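Local coordinates for protein myosin-2 (Saccharomyces cerevisiae, PDB 6IXO) that carries organelles, vesicles and other cargo along polarized actin cables as a class V myosin motor, here represented by its cargo-binding globular tail, at residues A[282-287]-A[309-314]; A[237-242]-A[368-373]; A[229-234]-A[276-281]; A[244-249]-A[319-324]. All blocks are in the same frame, centred on the assembly; numbering follows the deposited sequence. Where two conformers were deposited one is given.

Interaction 1 (A[282-287]-A[309-314]); sequences CLQHLI and ICYSLT
The H285 imidazole meets segment 309-314 with its edge. S312 O lies near the ring plane, 3.4 Å from H285 CD2, and L313 CD2 sits at the same edge, 3.9 Å from H285 CD2, the leucine and histidine side chains running past one another in opposite senses. A water in the plane of the ring lies 2.7 Å from H285 NE2 and donates a hydrogen bond of 3.2 Å to S312 O, bridging imidazole and turn. The other ring nitrogen, ND1, is hydrogen-bonded to D238 on helix 223-247, which leaves the imidazole held at both nitrogens and limits its rotation. The second pair of flat groups is the Q284 amide and the Y311 ring, whose planes are only 4° apart. Y311 CG stands between its backbone N and carbonyl carbon (chi1 59°), and the far end of the ring brings Y311 OH to 3.4 Å from Q284 OE1. The amide has firmer partners elsewhere: NE2 donates to T280 O, while OE1 accepts from Q288 NE2. Q288 OE1 in turn accepts from S312 N, so Q288 links helix 284-294 to the turn. Nearer the backbone, Q284 CB packs 3.9 Å from S312 OG. Within segment 309-314, C310 to L313 form a type I beta turn, with L313 N bonded to C310 O at 3.0 Å. The segment connects helix 300-309 to helix 315-323 and lies against the start of helix 284-294; L313 extends past H285 to F242 of helix 223-247 and to L318 and L321 of helix 315-323.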
loop_
_atom_site.group_PDB
_atom_site.type_symbol
_atom_site.label_atom_id
_atom_site.label_comp_id
_atom_site.label_asym_id
_atom_site.label_seq_id
_atom_site.Cartn_x
_atom_site.Cartn_y
_atom_site.Cartn_z
ATOM N N CYS A 282 4.002 12.288 -10.532
ATOM C CA CYS A 282 3.462 10.965 -10.826
ATOM C C CYS A 282 2.442 10.940 -11.987
ATOM O O CYS A 282 2.206 9.871 -12.548
ATOM C CB CYS A 282 2.771 10.379 -9.610
ATOM S SG CYS A 282 3.866 10.207 -8.171
ATOM N N LEU A 283 1.803 12.069 -12.306
ATOM C CA LEU A 283 0.685 12.011 -13.276
ATOM C C LEU A 283 1.050 12.717 -14.560
ATOM O O LEU A 283 0.178 13.070 -15.378
ATOM C CB LEU A 283 -0.597 12.639 -12.685
ATOM C CG LEU A 283 -1.157 11.977 -11.415
ATOM C CD1 LEU A 283 -2.146 12.906 -10.694
ATOM C CD2 LEU A 283 -1.807 10.664 -11.801
ATOM N N GLN A 284 2.336 12.939 -14.736
ATOM C CA GLN A 284 2.752 13.832 -15.807
ATOM C C GLN A 284 2.352 13.339 -17.196
ATOM O O GLN A 284 2.147 14.146 -18.089
ATOM C CB GLN A 284 4.268 14.056 -15.765
ATOM C CG GLN A 284 4.726 15.290 -14.969
ATOM C CD GLN A 284 3.859 16.538 -15.173
ATOM O OE1 GLN A 284 3.913 17.192 -16.219
ATOM N NE2 GLN A 284 3.066 16.872 -14.163
ATOM N N HIS A 285 2.269 12.033 -17.420
ATOM C CA HIS A 285 1.942 11.618 -18.781
ATOM C C HIS A 285 0.519 11.926 -19.096
ATOM O O HIS A 285 0.212 12.281 -20.238
ATOM C CB HIS A 285 2.210 10.120 -19.001
ATOM C CG HIS A 285 3.641 9.743 -18.773
ATOM N ND1 HIS A 285 4.095 9.204 -17.580
ATOM C CD2 HIS A 285 4.732 9.872 -19.566
ATOM C CE1 HIS A 285 5.395 8.990 -17.657
ATOM N NE2 HIS A 285 5.811 9.383 -18.853
ATOM N N LEU A 286 -0.362 11.717 -18.125
ATOM C CA LEU A 286 -1.785 12.097 -18.300
ATOM C C LEU A 286 -1.943 13.614 -18.390
ATOM O O LEU A 286 -2.675 14.161 -19.254
ATOM C CB LEU A 286 -2.632 11.577 -17.131
ATOM C CG LEU A 286 -2.751 10.062 -17.109
ATOM C CD1 LEU A 286 -3.520 9.661 -15.863
ATOM C CD2 LEU A 286 -3.528 9.637 -18.403
ATOM N N ILE A 287 -1.253 14.323 -17.508
ATOM C CA ILE A 287 -1.387 15.797 -17.537
ATOM C C ILE A 287 -0.910 16.330 -18.920
ATOM O O ILE A 287 -1.560 17.177 -19.578
ATOM C CB ILE A 287 -0.583 16.439 -16.381
ATOM C CG1 ILE A 287 -1.269 16.121 -15.040
ATOM C CG2 ILE A 287 -0.339 17.989 -16.612
ATOM C CD1 ILE A 287 -0.389 16.457 -13.775
ATOM N N ILE A 309 6.348 21.686 -23.504
ATOM C CA ILE A 309 5.285 21.411 -22.543
ATOM C C ILE A 309 5.237 19.922 -22.210
ATOM O O ILE A 309 5.093 19.534 -21.046
ATOM C CB ILE A 309 3.914 21.848 -23.069
ATOM C CG1 ILE A 309 3.880 23.377 -23.242
ATOM C CG2 ILE A 309 2.820 21.355 -22.143
ATOM C CD1 ILE A 309 2.670 23.898 -24.022
ATOM N N CYS A 310 5.397 19.093 -23.234
ATOM C CA CYS A 310 5.275 17.642 -23.087
ATOM C C CYS A 310 6.624 16.971 -22.865
ATOM O O CYS A 310 6.964 16.017 -23.561
ATOM C CB CYS A 310 4.584 17.072 -24.325
ATOM S SG CYS A 310 2.902 17.728 -24.464
ATOM N N TYR A 311 7.390 17.472 -21.895
ATOM C CA TYR A 311 8.766 17.000 -21.688
ATOM C C TYR A 311 8.835 15.545 -21.225
ATOM O O TYR A 311 9.918 14.972 -21.144
ATOM C CB TYR A 311 9.520 17.898 -20.676
ATOM C CG TYR A 311 8.880 17.970 -19.300
ATOM C CD1 TYR A 311 9.171 17.031 -18.319
ATOM C CD2 TYR A 311 7.984 18.983 -18.986
ATOM C CE1 TYR A 311 8.574 17.090 -17.063
ATOM C CE2 TYR A 311 7.384 19.050 -17.739
ATOM C CZ TYR A 311 7.684 18.104 -16.779
ATOM O OH TYR A 311 7.082 18.186 -15.548
ATOM N N SER A 312 7.699 14.939 -20.901
ATOM C CA SER A 312 7.729 13.535 -20.500
ATOM C C SER A 312 7.293 12.597 -21.620
ATOM O O SER A 312 7.207 11.377 -21.436
ATOM C CB SER A 312 6.851 13.319 -19.271
ATOM O OG SER A 312 7.351 14.072 -18.178
ATOM N N LEU A 313 6.972 13.168 -22.772
ATOM C CA LEU A 313 6.508 12.358 -23.881
ATOM C C LEU A 313 7.602 12.305 -24.929
ATOM O O LEU A 313 8.275 13.300 -25.162
ATOM C CB LEU A 313 5.220 12.922 -24.467
ATOM C CG LEU A 313 4.036 13.039 -23.497
ATOM C CD1 LEU A 313 2.796 13.541 -24.287
ATOM C CD2 LEU A 313 3.738 11.686 -22.869
ATOM N N THR A 314 7.795 11.141 -25.543
ATOM C CA THR A 314 8.800 10.995 -26.595
ATOM C C THR A 314 8.255 11.502 -27.917
ATOM O O THR A 314 7.044 11.613 -28.083
ATOM C CB THR A 314 9.190 9.548 -26.781
ATOM O OG1 THR A 314 8.020 8.857 -27.230
ATOM C CG2 THR A 314 9.712 8.914 -25.408
HETATM O O HOH W 1 8.478 9.426 -19.302
#

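Interaction 2 (A[237-242]-A[368-373]); sequences VDAICF and IFITPE
A239 CB and the F242 ring receive I370, whose branches divide between them. I370 CG2, anti to the backbone N, touches A239 CB at 3.8 Å, whereas I370 CD1, on the other branch, comes to 3.7 Å from F242 CD2. The F242 and I370 side chains cross at about a right angle, the methyl approaching the ring obliquely. F242 CG is anti to its backbone N (chi1 178°), which puts this atom beside I370 CD1; at the ring's edge, in its plane, lies I368 O, 3.6 Å from F242 CE2. Two residues beyond I370, P372 CA packs 3.9 Å from the same A239 CB, and P372 CG lies 4.0 Å from I240 CG2. The contact is thus an extended chain laid antiparallel to one face of helix 223-247, with I368 beside F242 and P372 back at A239 and I240; it belongs to the loop between helix 336-350 and helix 403-415 of the all-helical globular tail. An alanine in place of F242 would probably open a gap beside I370 CD1 and CG1 and leave I368 O without the aromatic edge it faces. I370, which also rests on H285, donates from its backbone N to N243 OD1 on the same helix, while I368 O accepts from Q317 NE2 and E373 O from Q167 NE2 of helix 134-180. Beside this layer, D238 OD1 accepts from L286 N, joining helix 223-247 to helix 284-294.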
loop_
_atom_site.group_PDB
_atom_site.type_symbol
_atom_site.label_atom_id
_atom_site.label_comp_id
_atom_site.label_asym_id
_atom_site.label_seq_id
_atom_site.Cartn_x
_atom_site.Cartn_y
_atom_site.Cartn_z
ATOM N N VAL A 237 -1.518 4.352 -12.107
ATOM C CA VAL A 237 -2.672 4.943 -12.816
ATOM C C VAL A 237 -2.207 5.698 -14.075
ATOM O O VAL A 237 -2.780 5.578 -15.153
ATOM C CB VAL A 237 -3.427 5.890 -11.869
ATOM C CG1 VAL A 237 -4.371 6.810 -12.638
ATOM C CG2 VAL A 237 -4.173 5.067 -10.787
ATOM N N ASP A 238 -1.160 6.485 -13.919
ATOM C CA ASP A 238 -0.597 7.237 -15.031
ATOM C C ASP A 238 -0.254 6.307 -16.197
ATOM O O ASP A 238 -0.632 6.564 -17.338
ATOM C CB ASP A 238 0.640 7.991 -14.542
ATOM C CG ASP A 238 1.110 9.097 -15.506
ATOM O OD1 ASP A 238 0.290 9.918 -15.939
ATOM O OD2 ASP A 238 2.301 9.129 -15.820
ATOM N N ALA A 239 0.478 5.223 -15.911
ATOM C CA ALA A 239 0.974 4.325 -16.975
ATOM C C ALA A 239 -0.187 3.649 -17.672
ATOM O O ALA A 239 -0.305 3.712 -18.916
ATOM C CB ALA A 239 1.970 3.203 -16.367
ATOM N N ILE A 240 -1.076 3.029 -16.885
ATOM C CA ILE A 240 -2.094 2.171 -17.510
ATOM C C ILE A 240 -3.132 3.048 -18.233
ATOM O O ILE A 240 -3.645 2.648 -19.284
ATOM C CB ILE A 240 -2.833 1.244 -16.492
ATOM C CG1 ILE A 240 -3.653 2.059 -15.494
ATOM C CG2 ILE A 240 -1.829 0.261 -15.809
ATOM C CD1 ILE A 240 -4.510 1.149 -14.553
ATOM N N CYS A 241 -3.447 4.233 -17.682
ATOM C CA CYS A 241 -4.409 5.117 -18.418
ATOM C C CYS A 241 -3.789 5.722 -19.681
ATOM O O CYS A 241 -4.458 5.830 -20.733
ATOM C CB CYS A 241 -4.918 6.250 -17.514
ATOM S SG CYS A 241 -5.967 5.557 -16.192
ATOM N N PHE A 242 -2.532 6.142 -19.586
ATOM C CA PHE A 242 -1.829 6.648 -20.767
ATOM C C PHE A 242 -1.838 5.604 -21.900
ATOM O O PHE A 242 -2.114 5.914 -23.077
ATOM C CB PHE A 242 -0.374 7.021 -20.431
ATOM C CG PHE A 242 0.403 7.504 -21.639
ATOM C CD1 PHE A 242 0.314 8.837 -22.052
ATOM C CD2 PHE A 242 1.181 6.606 -22.401
ATOM C CE1 PHE A 242 1.018 9.306 -23.202
ATOM C CE2 PHE A 242 1.894 7.056 -23.568
ATOM C CZ PHE A 242 1.799 8.418 -23.958
ATOM N N ILE A 368 6.030 2.805 -27.552
ATOM C CA ILE A 368 5.204 3.969 -27.282
ATOM C C ILE A 368 4.478 3.842 -25.936
ATOM O O ILE A 368 3.869 4.799 -25.471
ATOM C CB ILE A 368 4.151 4.182 -28.361
ATOM C CG1 ILE A 368 3.144 3.023 -28.353
ATOM C CG2 ILE A 368 4.821 4.347 -29.743
ATOM C CD1 ILE A 368 1.990 3.164 -29.322
ATOM N N PHE A 369 4.526 2.657 -25.328
ATOM C CA PHE A 369 3.793 2.412 -24.077
ATOM C C PHE A 369 4.691 2.711 -22.875
ATOM O O PHE A 369 5.910 2.578 -22.960
ATOM C CB PHE A 369 3.314 0.938 -23.989
ATOM C CG PHE A 369 2.256 0.561 -25.013
ATOM C CD1 PHE A 369 0.982 1.103 -24.933
ATOM C CD2 PHE A 369 2.536 -0.353 -26.031
ATOM C CE1 PHE A 369 -0.007 0.764 -25.866
ATOM C CE2 PHE A 369 1.552 -0.695 -26.973
ATOM C CZ PHE A 369 0.280 -0.126 -26.883
ATOM N N ILE A 370 4.075 3.050 -21.751
ATOM C CA ILE A 370 4.829 3.141 -20.506
ATOM C C ILE A 370 4.688 1.799 -19.810
ATOM O O ILE A 370 3.572 1.324 -19.604
ATOM C CB ILE A 370 4.266 4.238 -19.623
ATOM C CG1 ILE A 370 4.360 5.589 -20.341
ATOM C CG2 ILE A 370 5.013 4.343 -18.252
ATOM C CD1 ILE A 370 3.587 6.624 -19.566
ATOM N N THR A 371 5.792 1.190 -19.444
ATOM C CA THR A 371 5.718 -0.060 -18.679
ATOM C C THR A 371 5.198 0.163 -17.255
ATOM O O THR A 371 5.831 0.872 -16.494
ATOM C CB THR A 371 7.090 -0.687 -18.600
ATOM O OG1 THR A 371 7.508 -0.986 -19.928
ATOM C CG2 THR A 371 7.056 -1.951 -17.730
ATOM N N PRO A 372 4.034 -0.415 -16.898
ATOM C CA PRO A 372 3.537 -0.236 -15.518
ATOM C C PRO A 372 4.499 -0.893 -14.519
ATOM O O PRO A 372 5.087 -1.926 -14.851
ATOM C CB PRO A 372 2.173 -0.940 -15.526
ATOM C CG PRO A 372 1.801 -1.062 -17.007
ATOM C CD PRO A 372 3.109 -1.191 -17.733
ATOM N N GLU A 373 4.703 -0.277 -13.359
ATOM C CA GLU A 373 5.609 -0.897 -12.355
ATOM C C GLU A 373 4.792 -1.876 -11.555
ATOM O O GLU A 373 3.850 -1.460 -10.866
ATOM C CB GLU A 373 6.210 0.139 -11.409
ATOM C CG GLU A 373 7.245 1.067 -12.014
ATOM C CD GLU A 373 8.416 0.337 -12.651
ATOM O OE1 GLU A 373 8.982 0.885 -13.626
ATOM O OE2 GLU A 373 8.773 -0.770 -12.181
#

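Interaction 3 (A[229-234]-A[276-281]); sequences VVTTLL and LTDGTE
V230 CG1 presses on L276 CD1 at 3.5 Å, tighter than usual for two methyl carbons, the two side chains crossing at an oblique angle. CG1 is the branch anti to the backbone N (chi1 172°), which directs it to the leucine. The same L276 methyl meets L234 CD1 at 3.8 Å, and here the two leucines meet tip to tip. V230 and L234 stand one turn apart on the helix, as L234 N to V230 O at 2.8 Å shows, so L276 CD1 touches two successive turns. L234 CD1 also passes 4.2 Å from G279 CA. At the more polar margin, T231 OG1 lies 3.9 Å from D278 OD2, a long and doubtful approach, since D278 is poorly ordered and T231 has two conformers; the firmer partner of both is H227, whose carbonyl binds T231 OG1 and whose NE2 binds D278 OD1. The contact joins helix 223-247 to the connection that leads from helix 254-273 into the short helix 279-282. C271 of helix 254-273 touches both L234 and L276, F209 of helix 202-218 reaches L234, and C282 packs on T231 and L234.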
loop_
_atom_site.group_PDB
_atom_site.type_symbol
_atom_site.label_atom_id
_atom_site.label_comp_id
_atom_site.label_asym_id
_atom_site.label_seq_id
_atom_site.Cartn_x
_atom_site.Cartn_y
_atom_site.Cartn_z
ATOM N N VAL A 229 3.085 4.172 -0.800
ATOM C CA VAL A 229 1.945 3.462 -1.356
ATOM C C VAL A 229 1.256 4.317 -2.420
ATOM O O VAL A 229 0.976 3.877 -3.534
ATOM C CB VAL A 229 0.933 3.118 -0.263
ATOM C CG1 VAL A 229 -0.412 2.668 -0.905
ATOM C CG2 VAL A 229 1.538 2.039 0.676
ATOM N N VAL A 230 0.999 5.572 -2.084
ATOM C CA VAL A 230 0.241 6.384 -3.023
ATOM C C VAL A 230 1.045 6.781 -4.256
ATOM O O VAL A 230 0.508 6.824 -5.387
ATOM C CB VAL A 230 -0.301 7.653 -2.294
ATOM C CG1 VAL A 230 -0.941 8.624 -3.338
ATOM C CG2 VAL A 230 -1.350 7.192 -1.284
ATOM N N THR A 231 2.334 7.068 -4.086
ATOM C CA THR A 231 3.209 7.371 -5.221
ATOM C C THR A 231 3.258 6.187 -6.196
ATOM O O THR A 231 3.220 6.334 -7.439
ATOM C CB THR A 231 4.635 7.703 -4.713
ATOM O OG1 THR A 231 4.611 8.985 -4.073
ATOM C CG2 THR A 231 5.630 7.726 -5.867
ATOM N N THR A 232 3.377 4.988 -5.620
ATOM C CA THR A 232 3.372 3.761 -6.469
ATOM C C THR A 232 2.050 3.658 -7.227
ATOM O O THR A 232 2.016 3.406 -8.436
ATOM C CB THR A 232 3.587 2.478 -5.622
ATOM O OG1 THR A 232 4.868 2.540 -5.003
ATOM C CG2 THR A 232 3.519 1.200 -6.504
ATOM N N LEU A 233 0.950 3.923 -6.542
ATOM C CA LEU A 233 -0.352 3.765 -7.204
ATOM C C LEU A 233 -0.641 4.854 -8.256
ATOM O O LEU A 233 -1.234 4.563 -9.313
ATOM C CB LEU A 233 -1.473 3.746 -6.164
ATOM C CG LEU A 233 -1.415 2.488 -5.259
ATOM C CD1 LEU A 233 -2.500 2.548 -4.192
ATOM C CD2 LEU A 233 -1.523 1.130 -6.041
ATOM N N LEU A 234 -0.260 6.093 -7.961
ATOM C CA LEU A 234 -0.425 7.187 -8.930
ATOM C C LEU A 234 0.396 6.955 -10.195
ATOM O O LEU A 234 -0.085 7.168 -11.320
ATOM C CB LEU A 234 -0.005 8.528 -8.303
ATOM C CG LEU A 234 -0.939 9.002 -7.192
ATOM C CD1 LEU A 234 -0.337 10.207 -6.489
ATOM C CD2 LEU A 234 -2.362 9.328 -7.747
ATOM N N LEU A 276 0.887 15.096 -0.280
ATOM C CA LEU A 276 1.861 14.827 -1.314
ATOM C C LEU A 276 2.289 16.112 -1.990
ATOM O O LEU A 276 1.486 17.009 -2.188
ATOM C CB LEU A 276 1.295 13.865 -2.347
ATOM C CG LEU A 276 0.763 12.513 -1.888
ATOM C CD1 LEU A 276 0.604 11.715 -3.124
ATOM C CD2 LEU A 276 1.726 11.826 -0.951
ATOM N N THR A 277 3.551 16.198 -2.369
ATOM C CA THR A 277 4.011 17.346 -3.131
ATOM C C THR A 277 4.481 16.881 -4.503
ATOM O O THR A 277 4.819 17.690 -5.366
ATOM C CB THR A 277 5.141 18.089 -2.402
ATOM O OG1 THR A 277 6.064 17.131 -1.870
ATOM C CG2 THR A 277 4.575 18.926 -1.258
ATOM N N ASP A 278 4.477 15.570 -4.706
ATOM C CA ASP A 278 4.975 14.987 -5.953
ATOM C C ASP A 278 3.882 14.307 -6.779
ATOM O O ASP A 278 4.169 13.598 -7.761
ATOM C CB ASP A 278 6.090 13.989 -5.642
ATOM C CG ASP A 278 5.862 13.254 -4.335
ATOM O OD1 ASP A 278 6.853 13.016 -3.615
ATOM O OD2 ASP A 278 4.697 12.921 -4.025
ATOM N N GLY A 279 2.629 14.512 -6.384
ATOM C CA GLY A 279 1.510 13.963 -7.144
ATOM C C GLY A 279 1.522 14.435 -8.591
ATOM O O GLY A 279 1.281 13.662 -9.516
ATOM N N THR A 280 1.828 15.711 -8.794
ATOM C CA THR A 280 1.915 16.261 -10.144
ATOM C C THR A 280 2.941 15.473 -10.965
ATOM O O THR A 280 2.670 15.075 -12.100
ATOM C CB THR A 280 2.262 17.739 -10.086
ATOM O OG1 THR A 280 1.169 18.423 -9.470
ATOM C CG2 THR A 280 2.483 18.307 -11.471
ATOM N N GLU A 281 4.092 15.170 -10.364
ATOM C CA GLU A 281 5.132 14.410 -11.068
ATOM C C GLU A 281 4.691 12.972 -11.443
ATOM O O GLU A 281 4.948 12.508 -12.564
ATOM C CB GLU A 281 6.412 14.368 -10.230
ATOM C CG GLU A 281 7.432 13.374 -10.743
ATOM C CD GLU A 281 8.738 13.431 -9.974
ATOM O OE1 GLU A 281 8.712 13.812 -8.781
ATOM O OE2 GLU A 281 9.787 13.100 -10.572
#

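Interaction 4 (A[244-249]-A[319-324]); sequences ELIMKR and QKLISQ. With SO4 (sulfate ion), chain C.
This is a meeting of two helix C-terminal ends, where helix 223-247 gives way to a loop beside the last turn of helix 315-323, at the periphery of the tail domain. The apolar part centres on I246, which crosses K320 and L321 at about a right angle: I246 CG1 lies 3.9 Å from both K320 CB and L321 CD2. Q324 extends toward the opposite backbone and its amide faces I246 O and K248 O. The amide is probably turned over in the model, so its nitrogen may be what meets these carbonyls. R249 CG packs 3.7 Å from Q324 CD, the guanidinium and amide planes being 16° apart. An alanine at Q324 would probably leave I246 O and K248 O without the polar group facing them and open a gap beside R249 CG. The arginine bends at chi3 and grips a sulfate, probably from the crystallisation liquor: R249 NH1 donates a hydrogen bond of 2.9 Å to sulfate O2 (N-H...O 162°) and R249 NH2 a more bent one of 2.8 Å to sulfate O3 (149°). K320 NZ stands 6.1 Å from R249 NH2; the sulfate is likely to ease the repulsion of these like charges.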
loop_
_atom_site.group_PDB
_atom_site.type_symbol
_atom_site.label_atom_id
_atom_site.label_comp_id
_atom_site.label_asym_id
_atom_site.label_seq_id
_atom_site.Cartn_x
_atom_site.Cartn_y
_atom_site.Cartn_z
ATOM N N GLU A 244 -3.847 3.222 -22.449
ATOM C CA GLU A 244 -5.166 3.075 -23.083
ATOM C C GLU A 244 -5.425 4.242 -24.005
ATOM O O GLU A 244 -5.942 4.073 -25.129
ATOM C CB GLU A 244 -6.285 2.985 -22.039
ATOM C CG GLU A 244 -6.264 1.648 -21.244
ATOM C CD GLU A 244 -6.546 0.447 -22.128
ATOM O OE1 GLU A 244 -7.331 0.561 -23.111
ATOM O OE2 GLU A 244 -5.969 -0.624 -21.856
ATOM N N LEU A 245 -5.096 5.439 -23.530
ATOM C CA LEU A 245 -5.341 6.613 -24.329
ATOM C C LEU A 245 -4.580 6.557 -25.641
ATOM O O LEU A 245 -5.109 6.884 -26.698
ATOM C CB LEU A 245 -4.943 7.874 -23.554
ATOM C CG LEU A 245 -5.949 8.319 -22.524
ATOM C CD1 LEU A 245 -5.236 9.257 -21.470
ATOM C CD2 LEU A 245 -7.080 9.086 -23.214
ATOM N N ILE A 246 -3.322 6.138 -25.596
ATOM C CA ILE A 246 -2.510 6.307 -26.803
ATOM C C ILE A 246 -2.897 5.305 -27.921
ATOM O O ILE A 246 -2.546 5.500 -29.106
ATOM C CB ILE A 246 -0.985 6.180 -26.480
ATOM C CG1 ILE A 246 -0.182 6.845 -27.618
ATOM C CG2 ILE A 246 -0.582 4.693 -26.158
ATOM C CD1 ILE A 246 1.262 7.071 -27.341
ATOM N N MET A 247 -3.615 4.244 -27.556
ATOM C CA MET A 247 -4.103 3.292 -28.593
ATOM C C MET A 247 -5.382 3.749 -29.298
ATOM O O MET A 247 -5.786 3.168 -30.294
ATOM C CB MET A 247 -4.367 1.926 -27.959
ATOM C CG MET A 247 -3.125 1.267 -27.392
ATOM S SD MET A 247 -3.401 -0.469 -26.924
ATOM C CE MET A 247 -4.347 -0.242 -25.415
ATOM N N LYS A 248 -6.062 4.765 -28.766
ATOM C CA LYS A 248 -7.403 5.039 -29.263
ATOM C C LYS A 248 -7.339 5.901 -30.521
ATOM O O LYS A 248 -6.720 6.954 -30.528
ATOM C CB LYS A 248 -8.260 5.711 -28.181
ATOM C CG LYS A 248 -8.571 4.688 -27.044
ATOM C CD LYS A 248 -9.465 5.296 -25.975
ATOM C CE LYS A 248 -9.693 4.277 -24.841
ATOM N NZ LYS A 248 -10.606 3.179 -25.253
ATOM N N ARG A 249 -7.940 5.418 -31.592
ATOM C CA ARG A 249 -7.769 6.091 -32.885
ATOM C C ARG A 249 -8.973 6.888 -33.297
ATOM O O ARG A 249 -8.924 7.728 -34.231
ATOM C CB ARG A 249 -7.411 5.048 -33.967
ATOM C CG ARG A 249 -6.042 4.507 -33.692
ATOM C CD ARG A 249 -5.633 3.451 -34.643
ATOM N NE ARG A 249 -5.275 4.060 -35.912
ATOM C CZ ARG A 249 -4.461 3.479 -36.783
ATOM N NH1 ARG A 249 -4.179 4.077 -37.937
ATOM N NH2 ARG A 249 -3.930 2.297 -36.483
ATOM N N GLN A 319 3.787 11.811 -31.819
ATOM C CA GLN A 319 3.298 11.560 -33.173
ATOM C C GLN A 319 2.019 10.730 -33.178
ATOM O O GLN A 319 1.114 11.024 -33.943
ATOM C CB GLN A 319 4.363 10.861 -34.016
ATOM C CG GLN A 319 3.885 10.563 -35.428
ATOM C CD GLN A 319 4.939 9.842 -36.216
ATOM O OE1 GLN A 319 5.721 9.092 -35.652
ATOM N NE2 GLN A 319 4.987 10.079 -37.522
ATOM N N LYS A 320 1.963 9.670 -32.360
ATOM C CA LYS A 320 0.748 8.856 -32.257
ATOM C C LYS A 320 -0.438 9.689 -31.822
ATOM O O LYS A 320 -1.539 9.555 -32.342
ATOM C CB LYS A 320 0.915 7.708 -31.244
ATOM C CG LYS A 320 1.804 6.583 -31.685
ATOM C CD LYS A 320 1.199 5.794 -32.828
ATOM C CE LYS A 320 2.199 4.769 -33.358
ATOM N NZ LYS A 320 1.587 3.882 -34.362
ATOM N N LEU A 321 -0.218 10.514 -30.807
ATOM C CA LEU A 321 -1.306 11.302 -30.248
ATOM C C LEU A 321 -1.788 12.328 -31.265
ATOM O O LEU A 321 -2.995 12.478 -31.474
ATOM C CB LEU A 321 -0.865 12.003 -28.980
ATOM C CG LEU A 321 -0.583 11.025 -27.822
ATOM C CD1 LEU A 321 0.096 11.777 -26.694
ATOM C CD2 LEU A 321 -1.880 10.389 -27.333
ATOM N N ILE A 322 -0.832 13.037 -31.865
ATOM C CA ILE A 322 -1.185 14.044 -32.874
ATOM C C ILE A 322 -1.815 13.398 -34.111
ATOM O O ILE A 322 -2.793 13.946 -34.662
ATOM C CB ILE A 322 0.044 14.871 -33.312
ATOM C CG1 ILE A 322 0.505 15.744 -32.151
ATOM C CG2 ILE A 322 -0.298 15.781 -34.580
ATOM C CD1 ILE A 322 1.856 16.347 -32.337
ATOM N N SER A 323 -1.268 12.263 -34.582
ATOM C CA SER A 323 -1.799 11.717 -35.842
ATOM C C SER A 323 -3.173 11.102 -35.579
ATOM O O SER A 323 -3.948 10.954 -36.480
ATOM C CB SER A 323 -0.858 10.685 -36.480
ATOM O OG SER A 323 -0.528 9.681 -35.541
ATOM N N GLN A 324 -3.469 10.747 -34.326
ATOM C CA GLN A 324 -4.791 10.189 -34.004
ATOM C C GLN A 324 -5.807 11.209 -33.505
ATOM O O GLN A 324 -6.945 10.860 -33.195
ATOM C CB GLN A 324 -4.627 9.072 -32.926
ATOM C CG GLN A 324 -3.904 7.858 -33.562
ATOM C CD GLN A 324 -3.405 6.880 -32.497
ATOM O OE1 GLN A 324 -3.905 6.866 -31.360
ATOM N NE2 GLN A 324 -2.426 6.073 -32.867
HETATM S S SO4 C . -1.178 2.116 -38.457
HETATM O O1 SO4 C . 0.011 1.680 -39.186
HETATM O O2 SO4 C . -2.264 2.384 -39.395
HETATM O O3 SO4 C . -1.588 1.076 -37.519
HETATM O O4 SO4 C . -0.875 3.333 -37.711
#

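Helix 223-247 supplies one side of interactions 3, 2 and 4 in turn, through residues 229-234, 237-242 and 244-249. Their partners come later in the chain, as 276-281, 368-373 and 319-324, so interaction 3 crosses both interactions 2 and 4. Interaction 1 pairs 282-287 with 309-314 without using that helix, yet touches all three others; its centre is about 11 Å from that of interaction 2 and about 14 Å from those of 3 and 4. Interactions 3 and 4, at the two extremes, have centres about 25 Å apart. One long helix thus gathers the DIL-region helices and the late loop 368-373 into a continuous body of the cargo-binding tail.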